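Local structure of 401aa long hypothetical glucose-1-phosphate thymidylyltransferase (Sulfolobus tokodaii, 2GGO) at residues A[294-299]-A[312-317]; A[51-56]-A[70-75]; A[115-120]-A[161-166]. The protein is a bifunctional enzyme that takes part in making UDP-N-acetylglucosamine and UDP-N-acetylgalactosamine, probably through separate nucleotidyltransferase and acetyltransferase sections. All coordinates share one frame; numbering follows the deposited sequence.

Contact 1 of 3, residues A[294-299]-A[312-317]; sequences EVKESV and VGDSVI
Lys296 and Asp314 meet across two successive coils of the left-handed parallel beta-helix expected of the hexapeptide-repeat family. Every matched pair, from Val295 with Val312 to Val299 with Val316, is 17 residues apart. At the corner, Glu297 and Asp314 both adopt left-handed backbone angles as each coil passes from one sheet to the next.

Both backbone polar groups of Lys296 are engaged with the next coil. Its N donates to Val312 O at 2.8 Å, and its O is gripped by two donors: Asp314 N at 2.8 Å and, from the same coil as the lysine, Ser298 OG at 2.7 Å. The hydroxyl sits above the carbonyl plane, 54° out of it, whereas the amide is tilted by far less. Ser298 CB carries OG beside its own backbone N (chi1 -37°), a position from which the oxygen also accepts a straight but weak bond from Ser315 N at 3.2 Å.

The Lys296 chain bends at chi2 and chi3, and NZ forms a salt bridge with Asp314 OD2 at 2.8 Å, on the syn side of the carboxylate. A water accepts from NZ and donates to Asp314 OD1, closing a second path between the two groups. Asn331 also binds OD2 and Arg352 pairs with OD1. Arg352 probably eases the proximity of Glu297 OE1, 3.8 Å from Asp314 OD1, as would Lys220, which pairs with that same OE1.

Beyond the corner the ladder resumes, with Val299 N donating to Ser315 O and Ile317 N meeting Val299 O at 2.7 Å with an N-H...O angle of 174°.

Contact 2 of 3, residues A[51-56]-A[70-75]; sequences VIVSSK and IVTQKD
Val51 to Val53 and Ile70 to Thr72 form a parallel strand pair, the two strands of a beta-alpha-beta unit whose helix is 58-64. Strand 69-72 is the outermost on this side of the mixed sheet in the nucleotidyltransferase part, and 48-53 is its inner neighbour. The axes of the short segments 51-53 and 70-72 approach to 4.6 Å, with 32° between their directions.

Three backbone bonds define the ladder. Val71 N donates to Val51 O at 2.8 Å, Val53 N to Val71 O at 2.9 Å, and Gln73 N to Val53 O at 2.7 Å, the last continuing the pairing just past the strand end.

On the face that carries Val53 and Ile70, a methyl-to-methyl contact spans the pair: Val53 CG2 lies 3.5 Å from Ile70 CG2. Val53 reaches it by placing CG2 between its backbone N and carbonyl carbon, with CG1 beside the N (chi1 -51°). Phe61 of helix 58-64 covers both residues.

On the opposite face Ile52 and Gln73 cross at about a right angle, with Ile52 CG2 3.7 Å from Gln73 CB. Leu6 and Phe4 of strand 2-6 pack on Ile52 as well.

The bond from Gln73 N fixes its backbone to the strand end, and the Ile52 methyl against CB would probably narrow the directions open to the base of the side chain. This is consistent with a role at the nucleotide site, where the Gln73 side chain lies beside Ala8.

Contact 3 of 3, residues A[115-120]-A[161-166]; sequences KENAII and YKLNSD
Asn117 and Asn164 meet across two antiparallel strands of the mixed sheet, 117-123 and 155-164. Ala118 and Lys162 are the hydrogen-bonded pair: Ala118 N donates to Lys162 O at 2.9 Å and Lys162 N to Ala118 O at 3.1 Å. Two residues further along, a regular ladder would join Asn164 N to Glu116 O, but the Asn117 side chain takes over. With CG beside the backbone N (chi1 -64°), Asn117 OD1 accepts from Asn164 N at 2.7 Å, almost straight. An alanine at Asn117 would probably leave Asn164 N without this acceptor and the strand end less firmly held.

Glu116 O instead receives Lys162 NZ at 2.8 Å, from above the carbonyl plane. Lys162 CG is anti to the backbone N (chi1 -157°), and later bends bring NZ back to that oxygen; NZ also meets a lone pair of Asn164 OD1 at 3.0 Å.

On the other face Ile119 and Tyr161 run side by side, Ile119 CG1 3.2 Å from Tyr161 CD2, with the isoleucine chi1 of -102° away from a staggered value. Asn157 binds the tyrosine hydroxyl.

With carbonyl oxygens of Glu116, Leu114 and Asn164 and the Glu92 carboxylate as partners, the buried Lys162 ammonium is likely to remain charged.

Contacts 2 and 3 belong to one mixed sheet of the nucleotidyltransferase part, with centres 23 Å apart and nearest atoms about 11 Å apart. Contact 2 supplies a probable nucleotide-binding residue, Gln73, whose side chain is about 3 Å from that of Ala8, whereas contact 3 lies beside two residues that probably bind N-acetylglucosamine 1-phosphate: the side chain of Tyr161 is about 3 Å from the side chains of Tyr97 and Asn157. Contact 1 lies away from these sites in the beta-helix, its centre 33 Å from that of contact 2 and 41 Å from that of contact 3. Glu297 and Val316 of contact 1 touch helix 212-225, which lies between the two parts.

Contact 1 of 3, residues A[294-299]-A[312-317]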
ATOM      1  N   GLU A 294       4.167 -20.150 -13.714  1.00 16.50           N
ATOM      2  CA  GLU A 294       3.662 -19.020 -14.495  1.00 18.63           C
ATOM      3  C   GLU A 294       3.121 -18.000 -13.453  1.00 18.29           C
ATOM      4  O   GLU A 294       2.483 -18.372 -12.458  1.00 16.56           O
ATOM      5  CB  GLU A 294       2.602 -19.501 -15.523  1.00 17.16           C
ATOM      6  CG  GLU A 294       1.904 -18.378 -16.446  1.00 14.84           C
ATOM      7  CD  GLU A 294       0.708 -18.864 -17.238  1.00 20.87           C
ATOM      8  OE1 GLU A 294       0.589 -20.039 -17.622  1.00 18.84           O
ATOM      9  OE2 GLU A 294      -0.186 -18.044 -17.490  1.00 19.74           O
ATOM     10  N   VAL A 295       3.402 -16.716 -13.682  1.00 19.39           N
ATOM     11  CA  VAL A 295       2.941 -15.629 -12.829  1.00 20.04           C
ATOM     12  C   VAL A 295       2.338 -14.545 -13.698  1.00 21.47           C
ATOM     13  O   VAL A 295       2.823 -14.298 -14.801  1.00 19.23           O
ATOM     14  CB  VAL A 295       4.131 -15.025 -12.000  1.00 20.79           C
ATOM     15  CG1 VAL A 295       3.671 -13.828 -11.158  1.00 20.89           C
ATOM     16  CG2 VAL A 295       4.774 -16.066 -11.140  1.00 21.48           C
ATOM     17  N   LYS A 296       1.249 -13.947 -13.204  1.00 20.79           N
ATOM     18  CA  LYS A 296       0.587 -12.880 -13.916  1.00 22.55           C
ATOM     19  C   LYS A 296       0.020 -11.890 -12.937  1.00 21.39           C
ATOM     20  O   LYS A 296      -0.658 -12.272 -11.957  1.00 21.30           O
ATOM     21  CB  LYS A 296      -0.581 -13.454 -14.727  1.00 22.72           C
ATOM     22  CG  LYS A 296      -1.081 -12.477 -15.800  1.00 25.60           C
ATOM     23  CD  LYS A 296      -2.573 -12.544 -15.867  1.00 26.08           C
ATOM     24  CE  LYS A 296      -3.222 -12.685 -14.565  1.00 28.28           C
ATOM     25  NZ  LYS A 296      -4.716 -12.491 -14.733  1.00 25.26           N
ATOM     26  N   GLU A 297       0.221 -10.619 -13.211  1.00 20.20           N
ATOM     27  CA  GLU A 297      -0.358  -9.587 -12.349  1.00 19.81           C
ATOM     28  C   GLU A 297      -0.304  -9.866 -10.878  1.00 18.02           C
ATOM     29  O   GLU A 297      -1.330  -9.900 -10.182  1.00 17.64           O
ATOM     30  CB  GLU A 297      -1.805  -9.312 -12.712  1.00 19.58           C
ATOM     31  CG  GLU A 297      -2.176  -7.888 -12.348  1.00 23.81           C
ATOM     32  CD  GLU A 297      -3.294  -7.357 -13.207  1.00 29.79           C
ATOM     33  OE1 GLU A 297      -4.288  -6.836 -12.656  1.00 35.08           O
ATOM     34  OE2 GLU A 297      -3.178  -7.477 -14.448  1.00 37.45           O
ATOM     35  N   SER A 298       0.888 -10.019 -10.352  1.00 16.65           N
ATOM     36  CA  SER A 298       1.033 -10.233  -8.903  1.00 14.48           C
ATOM     37  C   SER A 298       2.287  -9.585  -8.401  1.00 14.92           C
ATOM     38  O   SER A 298       3.210  -9.355  -9.153  1.00 16.54           O
ATOM     39  CB  SER A 298       1.128 -11.745  -8.573  1.00 14.47           C
ATOM     40  OG  SER A 298       0.265 -12.445  -9.428  1.00 15.87           O
ATOM     41  N   VAL A 299       2.316  -9.382  -7.100  1.00 17.08           N
ATOM     42  CA  VAL A 299       3.402  -8.773  -6.407  1.00 17.50           C
ATOM     43  C   VAL A 299       3.892  -9.856  -5.493  1.00 17.56           C
ATOM     44  O   VAL A 299       3.134 -10.396  -4.664  1.00 18.87           O
ATOM     45  CB  VAL A 299       2.902  -7.561  -5.585  1.00 16.89           C
ATOM     46  CG1 VAL A 299       4.075  -6.840  -4.941  1.00 18.32           C
ATOM     47  CG2 VAL A 299       2.104  -6.599  -6.544  1.00 15.78           C
ATOM     48  N   VAL A 312       0.591 -18.408 -10.411  1.00 13.86           N
ATOM     49  CA  VAL A 312       0.202 -17.312  -9.484  1.00 16.05           C
ATOM     50  C   VAL A 312      -0.403 -16.225 -10.325  1.00 14.86           C
ATOM     51  O   VAL A 312       0.286 -15.642 -11.133  1.00 15.12           O
ATOM     52  CB  VAL A 312       1.445 -16.744  -8.690  1.00 17.21           C
ATOM     53  CG1 VAL A 312       1.108 -15.698  -7.663  1.00 15.50           C
ATOM     54  CG2 VAL A 312       2.145 -17.895  -7.941  1.00 19.13           C
ATOM     55  N   GLY A 313      -1.675 -15.912 -10.153  1.00 10.30           N
ATOM     56  CA  GLY A 313      -2.328 -14.927 -11.028  1.00 11.15           C
ATOM     57  C   GLY A 313      -3.020 -13.984 -10.083  1.00 12.02           C
ATOM     58  O   GLY A 313      -3.389 -14.417  -8.995  1.00  8.25           O
ATOM     59  N   ASP A 314      -2.924 -12.668 -10.329  1.00 11.36           N
ATOM     60  CA  ASP A 314      -3.640 -11.642  -9.558  1.00 14.34           C
ATOM     61  C   ASP A 314      -3.518 -11.704  -8.063  1.00 13.71           C
ATOM     62  O   ASP A 314      -4.493 -11.451  -7.327  1.00 16.61           O
ATOM     63  CB  ASP A 314      -5.081 -11.745  -9.871  1.00 13.10           C
ATOM     64  CG  ASP A 314      -5.344 -11.624 -11.375  1.00 18.02           C
ATOM     65  OD1 ASP A 314      -5.222 -10.453 -11.829  1.00 24.26           O
ATOM     66  OD2 ASP A 314      -5.634 -12.671 -12.078  1.00 18.44           O
ATOM     67  N   SER A 315      -2.351 -11.989  -7.586  1.00 16.77           N
ATOM     68  CA  SER A 315      -2.156 -12.182  -6.158  1.00 13.85           C
ATOM     69  C   SER A 315      -1.119 -11.289  -5.530  1.00 16.49           C
ATOM     70  O   SER A 315      -0.340 -10.651  -6.237  1.00 17.78           O
ATOM     71  CB  SER A 315      -1.749 -13.621  -5.928  1.00 12.69           C
ATOM     72  OG  SER A 315      -2.628 -14.479  -6.731  1.00  6.67           O
ATOM     73  N   VAL A 316      -1.131 -11.250  -4.208  1.00 18.46           N
ATOM     74  CA  VAL A 316      -0.066 -10.530  -3.478  1.00 19.29           C
ATOM     75  C   VAL A 316       0.587 -11.498  -2.532  1.00 19.17           C
ATOM     76  O   VAL A 316      -0.082 -12.032  -1.641  1.00 16.30           O
ATOM     77  CB  VAL A 316      -0.566  -9.367  -2.620  1.00 20.83           C
ATOM     78  CG1 VAL A 316       0.643  -8.766  -1.853  1.00 21.68           C
ATOM     79  CG2 VAL A 316      -1.175  -8.252  -3.496  1.00 18.71           C
ATOM     80  N   ILE A 317       1.877 -11.738  -2.704  1.00 17.29           N
ATOM     81  CA  ILE A 317       2.517 -12.739  -1.843  1.00 16.60           C
ATOM     82  C   ILE A 317       3.643 -12.093  -1.051  1.00 15.97           C
ATOM     83  O   ILE A 317       4.509 -11.455  -1.610  1.00 17.78           O
ATOM     84  CB  ILE A 317       3.074 -13.887  -2.685  1.00 16.27           C
ATOM     85  CG1 ILE A 317       1.976 -14.695  -3.344  1.00 14.18           C
ATOM     86  CG2 ILE A 317       3.931 -14.857  -1.912  1.00 13.37           C
ATOM     87  CD1 ILE A 317       2.686 -15.625  -4.385  1.00 16.31           C
TER
HETATM   88  O   HOH W   1      -6.040  -9.833 -14.487  1.00 40.53           O

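Contact 2 of 3, residues A[51-56]-A[70-75]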
ATOM      1  N   VAL A  51       7.969  10.494  11.862  1.00 34.79           N
ATOM      2  CA  VAL A  51       6.878   9.513  11.757  1.00 34.76           C
ATOM      3  C   VAL A  51       6.191   9.248  13.102  1.00 35.04           C
ATOM      4  O   VAL A  51       6.832   8.870  14.063  1.00 35.33           O
ATOM      5  CB  VAL A  51       7.364   8.176  11.153  1.00 35.01           C
ATOM      6  CG1 VAL A  51       6.186   7.393  10.617  1.00 33.20           C
ATOM      7  CG2 VAL A  51       8.346   8.442  10.065  1.00 33.73           C
ATOM      8  N   ILE A  52       4.889   9.448  13.169  1.00 36.02           N
ATOM      9  CA  ILE A  52       4.134   8.988  14.333  1.00 37.92           C
ATOM     10  C   ILE A  52       3.719   7.529  14.080  1.00 38.60           C
ATOM     11  O   ILE A  52       3.108   7.197  13.068  1.00 37.98           O
ATOM     12  CB  ILE A  52       2.937   9.888  14.619  1.00 38.36           C
ATOM     13  CG1 ILE A  52       3.468  11.295  14.953  1.00 40.57           C
ATOM     14  CG2 ILE A  52       2.093   9.334  15.786  1.00 39.39           C
ATOM     15  CD1 ILE A  52       2.703  12.430  14.298  1.00 39.37           C
ATOM     16  N   VAL A  53       4.127   6.669  14.993  1.00 39.21           N
ATOM     17  CA  VAL A  53       3.963   5.240  14.857  1.00 40.53           C
ATOM     18  C   VAL A  53       3.303   4.682  16.129  1.00 42.69           C
ATOM     19  O   VAL A  53       3.056   5.420  17.091  1.00 43.11           O
ATOM     20  CB  VAL A  53       5.325   4.549  14.569  1.00 39.69           C
ATOM     21  CG1 VAL A  53       6.010   5.223  13.425  1.00 38.80           C
ATOM     22  CG2 VAL A  53       6.256   4.540  15.791  1.00 38.75           C
ATOM     23  N   SER A  54       2.979   3.393  16.134  1.00 44.20           N
ATOM     24  CA  SER A  54       2.526   2.765  17.357  1.00 45.17           C
ATOM     25  C   SER A  54       3.748   2.224  18.091  1.00 46.17           C
ATOM     26  O   SER A  54       4.787   1.968  17.470  1.00 45.69           O
ATOM     27  CB  SER A  54       1.518   1.667  17.032  1.00 45.49           C
ATOM     28  OG  SER A  54       2.147   0.629  16.295  1.00 45.05           O
ATOM     29  N   SER A  55       3.633   2.066  19.411  1.00 48.01           N
ATOM     30  CA  SER A  55       4.739   1.536  20.256  1.00 49.90           C
ATOM     31  C   SER A  55       5.198   0.158  19.807  1.00 50.86           C
ATOM     32  O   SER A  55       6.411  -0.097  19.703  1.00 50.50           O
ATOM     33  CB  SER A  55       4.307   1.495  21.714  1.00 49.97           C
ATOM     34  OG  SER A  55       3.403   2.572  21.966  1.00 51.46           O
ATOM     35  N   LYS A  56       4.219  -0.710  19.515  1.00 52.55           N
ATOM     36  CA  LYS A  56       4.475  -1.999  18.825  1.00 54.47           C
ATOM     37  C   LYS A  56       5.472  -1.843  17.692  1.00 54.87           C
ATOM     38  O   LYS A  56       6.396  -2.657  17.575  1.00 55.47           O
ATOM     39  CB  LYS A  56       3.189  -2.674  18.289  1.00 54.33           C
ATOM     40  CG  LYS A  56       1.969  -1.728  18.077  1.00 56.24           C
ATOM     41  CD  LYS A  56       0.712  -2.375  17.398  1.00 56.47           C
ATOM     42  CE  LYS A  56       0.701  -2.259  15.843  1.00 57.50           C
ATOM     43  NZ  LYS A  56       0.004  -1.026  15.311  1.00 57.92           N
ATOM     44  N   ILE A  70      11.378   9.249  14.895  1.00 43.03           N
ATOM     45  CA  ILE A  70      10.255   8.378  15.129  1.00 43.17           C
ATOM     46  C   ILE A  70       9.625   8.702  16.457  1.00 44.25           C
ATOM     47  O   ILE A  70      10.299   8.814  17.473  1.00 43.95           O
ATOM     48  CB  ILE A  70      10.656   6.861  15.041  1.00 43.20           C
ATOM     49  CG1 ILE A  70      11.119   6.490  13.632  1.00 42.70           C
ATOM     50  CG2 ILE A  70       9.483   5.957  15.420  1.00 42.53           C
ATOM     51  CD1 ILE A  70      12.611   6.338  13.486  1.00 42.91           C
ATOM     52  N   VAL A  71       8.318   8.863  16.458  1.00 45.42           N
ATOM     53  CA  VAL A  71       7.643   9.271  17.663  1.00 47.62           C
ATOM     54  C   VAL A  71       6.433   8.384  17.809  1.00 49.87           C
ATOM     55  O   VAL A  71       5.597   8.320  16.920  1.00 49.81           O
ATOM     56  CB  VAL A  71       7.268  10.780  17.591  1.00 46.89           C
ATOM     57  CG1 VAL A  71       6.321  11.179  18.692  1.00 46.97           C
ATOM     58  CG2 VAL A  71       8.512  11.613  17.677  1.00 45.83           C
ATOM     59  N   THR A  72       6.354   7.681  18.929  1.00 53.08           N
ATOM     60  CA  THR A  72       5.237   6.782  19.183  1.00 56.82           C
ATOM     61  C   THR A  72       3.997   7.553  19.608  1.00 59.34           C
ATOM     62  O   THR A  72       4.085   8.588  20.246  1.00 59.70           O
ATOM     63  CB  THR A  72       5.564   5.713  20.232  1.00 56.25           C
ATOM     64  OG1 THR A  72       5.606   6.323  21.520  1.00 58.47           O
ATOM     65  CG2 THR A  72       6.891   5.051  19.945  1.00 56.35           C
ATOM     66  N   GLN A  73       2.844   7.027  19.240  1.00 63.19           N
ATOM     67  CA  GLN A  73       1.590   7.682  19.454  1.00 67.30           C
ATOM     68  C   GLN A  73       1.089   7.420  20.866  1.00 71.14           C
ATOM     69  O   GLN A  73       1.425   6.395  21.479  1.00 71.61           O
ATOM     70  CB  GLN A  73       0.599   7.199  18.399  1.00 66.66           C
ATOM     71  CG  GLN A  73      -0.855   7.293  18.760  1.00 66.44           C
ATOM     72  CD  GLN A  73      -1.732   7.449  17.548  1.00 66.18           C
ATOM     73  OE1 GLN A  73      -1.253   7.708  16.458  1.00 65.60           O
ATOM     74  NE2 GLN A  73      -3.032   7.303  17.735  1.00 67.47           N
ATOM     75  N   LYS A  74       0.319   8.388  21.378  1.00 75.83           N
ATOM     76  CA  LYS A  74      -0.482   8.267  22.604  1.00 80.19           C
ATOM     77  C   LYS A  74      -1.263   6.950  22.637  1.00 82.94           C
ATOM     78  O   LYS A  74      -2.091   6.674  21.751  1.00 83.52           O
ATOM     79  CB  LYS A  74      -1.472   9.429  22.686  1.00 80.21           C
ATOM     80  CG  LYS A  74      -0.877  10.768  23.085  1.00 81.89           C
ATOM     81  CD  LYS A  74      -1.036  11.030  24.586  1.00 84.31           C
ATOM     82  CE  LYS A  74      -1.226  12.524  24.873  1.00 85.13           C
ATOM     83  NZ  LYS A  74      -0.738  12.904  26.235  1.00 86.26           N
ATOM     84  N   ASP A  75      -0.996   6.143  23.662  1.00 86.16           N
ATOM     85  CA  ASP A  75      -1.600   4.821  23.765  1.00 89.23           C
ATOM     86  C   ASP A  75      -2.989   4.830  24.371  1.00 91.14           C
ATOM     87  O   ASP A  75      -3.845   4.031  23.981  1.00 91.61           O
ATOM     88  CB  ASP A  75      -0.697   3.877  24.542  1.00 89.35           C
ATOM     89  CG  ASP A  75       0.305   3.187  23.651  1.00 90.92           C
ATOM     90  OD1 ASP A  75       0.898   3.865  22.773  1.00 91.83           O
ATOM     91  OD2 ASP A  75       0.486   1.959  23.828  1.00 92.68           O
TER

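Contact 3 of 3, residues A[115-120]-A[161-166]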
ATOM      1  N   LYS A 115       1.098  30.797   3.687  1.00 41.26           N
ATOM      2  CA  LYS A 115       1.035  31.237   5.058  1.00 41.48           C
ATOM      3  C   LYS A 115      -0.191  30.652   5.702  1.00 42.42           C
ATOM      4  O   LYS A 115      -0.180  30.339   6.897  1.00 41.62           O
ATOM      5  CB  LYS A 115       0.961  32.758   5.106  1.00 43.64           C
ATOM      6  CG  LYS A 115       0.679  33.348   6.490  1.00 44.55           C
ATOM      7  CD  LYS A 115       1.755  34.350   6.930  1.00 48.60           C
ATOM      8  CE  LYS A 115       1.507  34.848   8.381  1.00 49.03           C
ATOM      9  NZ  LYS A 115       1.278  33.748   9.402  1.00 51.15           N
ATOM     10  N   GLU A 116      -1.256  30.527   4.913  1.00 42.99           N
ATOM     11  CA  GLU A 116      -2.518  30.019   5.440  1.00 44.25           C
ATOM     12  C   GLU A 116      -2.520  28.498   5.567  1.00 43.97           C
ATOM     13  O   GLU A 116      -1.682  27.800   4.970  1.00 43.43           O
ATOM     14  CB  GLU A 116      -3.703  30.448   4.575  1.00 44.95           C
ATOM     15  CG  GLU A 116      -3.472  31.705   3.763  1.00 49.91           C
ATOM     16  CD  GLU A 116      -3.216  31.383   2.319  1.00 55.04           C
ATOM     17  OE1 GLU A 116      -2.285  31.963   1.685  1.00 55.61           O
ATOM     18  OE2 GLU A 116      -3.972  30.522   1.822  1.00 59.83           O
ATOM     19  N   ASN A 117      -3.463  28.004   6.368  1.00 43.15           N
ATOM     20  CA  ASN A 117      -3.764  26.592   6.432  1.00 42.69           C
ATOM     21  C   ASN A 117      -4.309  26.148   5.091  1.00 42.83           C
ATOM     22  O   ASN A 117      -5.260  26.735   4.587  1.00 43.45           O
ATOM     23  CB  ASN A 117      -4.794  26.332   7.509  1.00 42.79           C
ATOM     24  CG  ASN A 117      -4.288  26.663   8.889  1.00 43.55           C
ATOM     25  OD1 ASN A 117      -3.610  25.873   9.509  1.00 44.88           O
ATOM     26  ND2 ASN A 117      -4.648  27.838   9.392  1.00 48.62           N
ATOM     27  N   ALA A 118      -3.708  25.112   4.503  1.00 42.53           N
ATOM     28  CA  ALA A 118      -4.204  24.557   3.233  1.00 42.24           C
ATOM     29  C   ALA A 118      -4.392  23.017   3.268  1.00 42.29           C
ATOM     30  O   ALA A 118      -3.952  22.341   4.194  1.00 42.17           O
ATOM     31  CB  ALA A 118      -3.294  24.981   2.062  1.00 41.48           C
ATOM     32  N   ILE A 119      -5.026  22.487   2.232  1.00 42.42           N
ATOM     33  CA  ILE A 119      -5.413  21.094   2.185  1.00 43.30           C
ATOM     34  C   ILE A 119      -5.489  20.665   0.738  1.00 43.12           C
ATOM     35  O   ILE A 119      -5.929  21.428  -0.109  1.00 42.60           O
ATOM     36  CB  ILE A 119      -6.741  20.923   2.940  1.00 43.65           C
ATOM     37  CG1 ILE A 119      -6.475  20.329   4.315  1.00 43.96           C
ATOM     38  CG2 ILE A 119      -7.804  20.125   2.169  1.00 45.10           C
ATOM     39  CD1 ILE A 119      -7.718  19.950   5.010  1.00 47.30           C
ATOM     40  N   ILE A 120      -4.998  19.460   0.445  1.00 44.47           N
ATOM     41  CA  ILE A 120      -5.051  18.927  -0.924  1.00 44.96           C
ATOM     42  C   ILE A 120      -6.304  18.083  -1.114  1.00 45.62           C
ATOM     43  O   ILE A 120      -6.719  17.357  -0.220  1.00 46.08           O
ATOM     44  CB  ILE A 120      -3.734  18.230  -1.341  1.00 44.68           C
ATOM     45  CG1 ILE A 120      -2.632  19.298  -1.416  1.00 44.67           C
ATOM     46  CG2 ILE A 120      -3.874  17.533  -2.700  1.00 43.77           C
ATOM     47  CD1 ILE A 120      -1.221  18.787  -1.527  1.00 45.87           C
ATOM     48  N   TYR A 161      -1.893  17.721   4.360  1.00 41.89           N
ATOM     49  CA  TYR A 161      -2.235  18.957   5.044  1.00 42.71           C
ATOM     50  C   TYR A 161      -1.025  19.836   5.241  1.00 42.81           C
ATOM     51  O   TYR A 161       0.064  19.339   5.474  1.00 42.28           O
ATOM     52  CB  TYR A 161      -2.770  18.642   6.439  1.00 43.83           C
ATOM     53  CG  TYR A 161      -3.966  17.740   6.471  1.00 44.83           C
ATOM     54  CD1 TYR A 161      -4.174  16.889   7.546  1.00 47.13           C
ATOM     55  CD2 TYR A 161      -4.894  17.723   5.425  1.00 46.57           C
ATOM     56  CE1 TYR A 161      -5.299  16.044   7.597  1.00 48.72           C
ATOM     57  CE2 TYR A 161      -6.019  16.876   5.452  1.00 48.25           C
ATOM     58  CZ  TYR A 161      -6.229  16.052   6.554  1.00 48.33           C
ATOM     59  OH  TYR A 161      -7.344  15.215   6.610  1.00 48.59           O
ATOM     60  N   LYS A 162      -1.230  21.143   5.183  1.00 43.14           N
ATOM     61  CA  LYS A 162      -0.238  22.112   5.657  1.00 44.02           C
ATOM     62  C   LYS A 162      -0.984  22.978   6.681  1.00 45.61           C
ATOM     63  O   LYS A 162      -1.818  23.827   6.324  1.00 45.01           O
ATOM     64  CB  LYS A 162       0.295  22.965   4.494  1.00 43.14           C
ATOM     65  CG  LYS A 162       1.642  23.605   4.674  1.00 40.82           C
ATOM     66  CD  LYS A 162       1.647  24.764   5.665  1.00 41.70           C
ATOM     67  CE  LYS A 162       0.824  25.958   5.177  1.00 41.41           C
ATOM     68  NZ  LYS A 162       0.846  27.184   6.059  1.00 39.52           N
ATOM     69  N   LEU A 163      -0.694  22.730   7.955  1.00 47.85           N
ATOM     70  CA  LEU A 163      -1.477  23.287   9.043  1.00 49.84           C
ATOM     71  C   LEU A 163      -0.579  24.100   9.946  1.00 52.13           C
ATOM     72  O   LEU A 163       0.587  23.734  10.185  1.00 51.66           O
ATOM     73  CB  LEU A 163      -2.187  22.187   9.852  1.00 49.47           C
ATOM     74  CG  LEU A 163      -3.134  21.208   9.132  1.00 47.98           C
ATOM     75  CD1 LEU A 163      -3.547  20.111  10.060  1.00 46.43           C
ATOM     76  CD2 LEU A 163      -4.356  21.879   8.534  1.00 47.93           C
ATOM     77  N   ASN A 164      -1.126  25.224  10.404  1.00 54.88           N
ATOM     78  CA  ASN A 164      -0.454  26.073  11.389  1.00 58.00           C
ATOM     79  C   ASN A 164      -0.858  25.706  12.825  1.00 60.00           C
ATOM     80  O   ASN A 164      -1.886  25.056  13.039  1.00 60.29           O
ATOM     81  CB  ASN A 164      -0.721  27.537  11.082  1.00 57.80           C
ATOM     82  CG  ASN A 164      -0.637  27.834   9.607  1.00 57.74           C
ATOM     83  OD1 ASN A 164       0.362  27.539   8.955  1.00 56.17           O
ATOM     84  ND2 ASN A 164      -1.694  28.412   9.067  1.00 58.02           N
ATOM     85  N   SER A 165      -0.043  26.105  13.796  1.00 62.58           N
ATOM     86  CA  SER A 165      -0.268  25.756  15.196  1.00 65.32           C
ATOM     87  C   SER A 165      -1.691  26.059  15.744  1.00 67.55           C
ATOM     88  O   SER A 165      -2.045  25.596  16.830  1.00 68.30           O
ATOM     89  CB  SER A 165       0.815  26.400  16.067  1.00 65.20           C
ATOM     90  OG  SER A 165       1.145  27.694  15.582  1.00 65.01           O
ATOM     91  N   ASP A 166      -2.505  26.810  14.996  1.00 70.00           N
ATOM     92  CA  ASP A 166      -3.928  27.017  15.329  1.00 72.33           C
ATOM     93  C   ASP A 166      -4.716  25.728  15.352  1.00 73.97           C
ATOM     94  O   ASP A 166      -5.825  25.697  15.879  1.00 74.19           O
ATOM     95  CB  ASP A 166      -4.626  27.900  14.302  1.00 72.39           C
ATOM     96  CG  ASP A 166      -3.800  29.071  13.891  1.00 73.51           C
ATOM     97  OD1 ASP A 166      -3.015  29.548  14.744  1.00 74.30           O
ATOM     98  OD2 ASP A 166      -3.937  29.499  12.716  1.00 74.80           O
TER